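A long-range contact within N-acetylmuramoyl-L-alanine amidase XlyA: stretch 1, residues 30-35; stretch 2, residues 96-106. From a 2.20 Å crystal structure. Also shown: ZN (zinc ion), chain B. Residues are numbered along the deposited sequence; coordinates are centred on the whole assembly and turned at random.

Stretch 1 (30-35) TVHNTA
Stretch 2 (96-106) EICENADGDFA

How do the two stretches lie against each other at the start of the contact? Thr-30 to Asn-33 and Glu-96 to Ile-97 are the ends of two parallel strands, with CA atoms 4.6 Å apart at His-32 and Glu-96 and 4.8 Å apart at Asn-33 and Ile-97. Thr-30 (phi/psi -104/125, chi1 m) is too far back to touch the second stretch. Val-31 (-100/136, chi1 t) makes a single apolar contact, its CG1 lying 4.1 Å from CD1 of Ile-97 (chi1 m, chi2 t).

What does His-32 contribute? With phi/psi -129/169 it stays extended, and its O accepts a hydrogen bond from N of Ile-97 at 3.1 Å. Its side chain shares a sheet face with that of Glu-96; chi1 is m and chi2 -103°, and ND1 of His-32 binds the zinc ion at 2.2 Å, together with three atoms from elsewhere in the structure. Glu-96 (-110/137) folds back with chi1 and chi2 both m and chi3 12°, bringing OE1 to 3.2 Å from CB of His-32.

How is Asn-33 held on the other face? Its side chain (backbone -133/130, chi1 -84°, chi2 174°) lies on the same face as that of Ile-97 (-113/124). ND2 of Asn-33 turns back to donate to O of His-32 at 2.9 Å and sits 3.6 Å from CB of Ile-97. The Asn-33 CA makes a CA-H...O contact of 3.5 Å with O of Ile-97, while OD1 of Asn-33 comes within 4.0 Å of CZ of Phe-105 (chi1 t, chi2 67°). One water donates both to O of Asn-33 at 2.8 Å and to OE2 of Glu-96 at 2.7 Å, joining the stretches.

How does the pairing continue where the strands end? Thr-34 turns to -62/-25, yet its N donates to O of Ile-97 at 3.1 Å with a nearly straight angle of 167°. N of Thr-34 also lies 2.9 Å from OE1 of Glu-96, but the angle is too poor for a hydrogen bond. With chi1 p, OG1 of Thr-34 stands 3.8 Å from CA of Cys-98 (-72/156) and donates to a water at 2.7 Å; N of Glu-99 donates to the same water at 3.1 Å. Ala-35 adopts 60/31, and its N donates to OE2 of Glu-99 at 2.8 Å. The CA-to-CB bond of Glu-99 (-128/17) points toward stretch 1, and with chi1 m, chi2 t and chi3 46° its OE2 ends at the amide of Ala-35, although the CA atoms of Ala-35 and Glu-99 are 6.4 Å apart.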

# COMPACT_ATOMS: atom_id res chain seq x y z
N THR A 30 3.51 -4.94 2.63
CA THR A 30 2.76 -5.62 1.58
C THR A 30 2.46 -4.70 0.39
O THR A 30 1.86 -3.64 0.55
CB THR A 30 1.45 -6.19 2.15
OG1 THR A 30 1.75 -7.06 3.25
CG2 THR A 30 0.69 -6.99 1.09
N VAL A 31 2.86 -5.13 -0.80
CA VAL A 31 2.67 -4.34 -2.02
C VAL A 31 1.48 -4.77 -2.87
O VAL A 31 1.27 -5.95 -3.11
CB VAL A 31 3.94 -4.39 -2.90
CG1 VAL A 31 3.76 -3.51 -4.14
CG2 VAL A 31 5.14 -3.93 -2.09
N HIS A 32 0.72 -3.78 -3.34
CA HIS A 32 -0.46 -4.00 -4.17
C HIS A 32 -0.39 -3.13 -5.43
O HIS A 32 0.44 -2.23 -5.53
CB HIS A 32 -1.75 -3.59 -3.45
CG HIS A 32 -1.95 -4.21 -2.10
ND1 HIS A 32 -2.82 -5.26 -1.88
CD2 HIS A 32 -1.45 -3.88 -0.88
CE1 HIS A 32 -2.85 -5.55 -0.60
NE2 HIS A 32 -2.04 -4.73 0.04
N ASN A 33 -1.29 -3.41 -6.37
CA ASN A 33 -1.45 -2.63 -7.60
C ASN A 33 -2.96 -2.44 -7.63
O ASN A 33 -3.70 -3.40 -7.48
CB ASN A 33 -0.99 -3.42 -8.84
CG ASN A 33 0.52 -3.32 -9.07
OD1 ASN A 33 1.06 -3.99 -9.96
ND2 ASN A 33 1.20 -2.50 -8.29
N THR A 34 -3.42 -1.21 -7.82
CA THR A 34 -4.86 -0.91 -7.82
C THR A 34 -5.70 -1.60 -8.89
O THR A 34 -6.90 -1.80 -8.70
CB THR A 34 -5.12 0.60 -7.95
OG1 THR A 34 -4.65 1.05 -9.23
CG2 THR A 34 -4.39 1.37 -6.85
N ALA A 35 -5.08 -1.97 -10.02
CA ALA A 35 -5.80 -2.60 -11.13
C ALA A 35 -6.89 -1.64 -11.63
O ALA A 35 -7.95 -2.06 -12.11
CB ALA A 35 -6.42 -3.94 -10.69
N GLU A 96 -0.38 0.68 -1.98
CA GLU A 96 -1.03 0.51 -3.28
C GLU A 96 -0.30 1.38 -4.30
O GLU A 96 0.05 2.53 -4.01
CB GLU A 96 -2.50 0.92 -3.22
CG GLU A 96 -3.45 -0.17 -2.72
CD GLU A 96 -3.83 -1.17 -3.80
OE1 GLU A 96 -3.20 -1.17 -4.88
OE2 GLU A 96 -4.76 -1.97 -3.57
N ILE A 97 -0.07 0.83 -5.48
CA ILE A 97 0.59 1.57 -6.56
C ILE A 97 -0.45 1.77 -7.66
O ILE A 97 -1.03 0.81 -8.14
CB ILE A 97 1.81 0.81 -7.12
CG1 ILE A 97 2.84 0.59 -6.00
CG2 ILE A 97 2.46 1.61 -8.25
CD1 ILE A 97 4.08 -0.17 -6.45
N CYS A 98 -0.68 3.02 -8.03
CA CYS A 98 -1.67 3.36 -9.05
C CYS A 98 -1.29 2.99 -10.49
O CYS A 98 -0.11 2.87 -10.82
CB CYS A 98 -2.00 4.86 -8.98
SG CYS A 98 -2.74 5.40 -7.40
N GLU A 99 -2.32 2.83 -11.32
CA GLU A 99 -2.16 2.48 -12.72
C GLU A 99 -2.95 3.46 -13.60
O GLU A 99 -3.22 3.16 -14.77
CB GLU A 99 -2.69 1.07 -12.98
CG GLU A 99 -1.98 -0.05 -12.23
CD GLU A 99 -2.56 -1.42 -12.54
OE1 GLU A 99 -2.78 -1.71 -13.74
OE2 GLU A 99 -2.79 -2.22 -11.61
N ASN A 100 -3.32 4.61 -13.05
CA ASN A 100 -4.11 5.58 -13.82
C ASN A 100 -3.48 5.98 -15.16
O ASN A 100 -2.27 6.20 -15.25
CB ASN A 100 -4.40 6.83 -12.97
CG ASN A 100 -3.15 7.46 -12.37
OD1 ASN A 100 -2.38 6.80 -11.67
ND2 ASN A 100 -2.96 8.74 -12.63
N ALA A 101 -4.31 6.05 -16.19
CA ALA A 101 -3.86 6.39 -17.54
C ALA A 101 -3.07 7.69 -17.61
O ALA A 101 -2.11 7.79 -18.37
CB ALA A 101 -5.06 6.47 -18.47
N ASP A 102 -3.47 8.70 -16.83
CA ASP A 102 -2.77 9.98 -16.85
C ASP A 102 -1.50 10.00 -16.01
O ASP A 102 -0.92 11.06 -15.77
CB ASP A 102 -3.71 11.12 -16.41
CG ASP A 102 -4.42 10.84 -15.09
OD1 ASP A 102 -4.65 11.81 -14.34
OD2 ASP A 102 -4.76 9.68 -14.81
N GLY A 103 -1.06 8.82 -15.56
CA GLY A 103 0.14 8.74 -14.76
C GLY A 103 1.20 7.83 -15.35
O GLY A 103 0.90 7.00 -16.21
N ASP A 104 2.43 7.98 -14.89
CA ASP A 104 3.56 7.18 -15.37
C ASP A 104 3.79 6.04 -14.37
O ASP A 104 4.25 6.27 -13.25
CB ASP A 104 4.81 8.06 -15.45
CG ASP A 104 5.96 7.39 -16.16
OD1 ASP A 104 6.17 6.18 -15.98
OD2 ASP A 104 6.68 8.10 -16.90
N PHE A 105 3.49 4.81 -14.77
CA PHE A 105 3.66 3.67 -13.88
C PHE A 105 5.11 3.48 -13.43
O PHE A 105 5.37 3.13 -12.28
CB PHE A 105 3.15 2.38 -14.54
CG PHE A 105 3.03 1.22 -13.58
CD1 PHE A 105 2.09 1.24 -12.56
CD2 PHE A 105 3.88 0.11 -13.70
CE1 PHE A 105 1.99 0.17 -11.66
CE2 PHE A 105 3.78 -0.96 -12.80
CZ PHE A 105 2.83 -0.93 -11.78
N ALA A 106 6.04 3.71 -14.35
CA ALA A 106 7.46 3.56 -14.04
C ALA A 106 7.86 4.50 -12.91
O ALA A 106 8.59 4.11 -12.00
CB ALA A 106 8.31 3.84 -15.28
ZN ZN B . -3.76 -6.56 -3.43
O HOH W 1 -5.55 -3.74 -5.40
O HOH W 2 -5.10 3.48 -10.21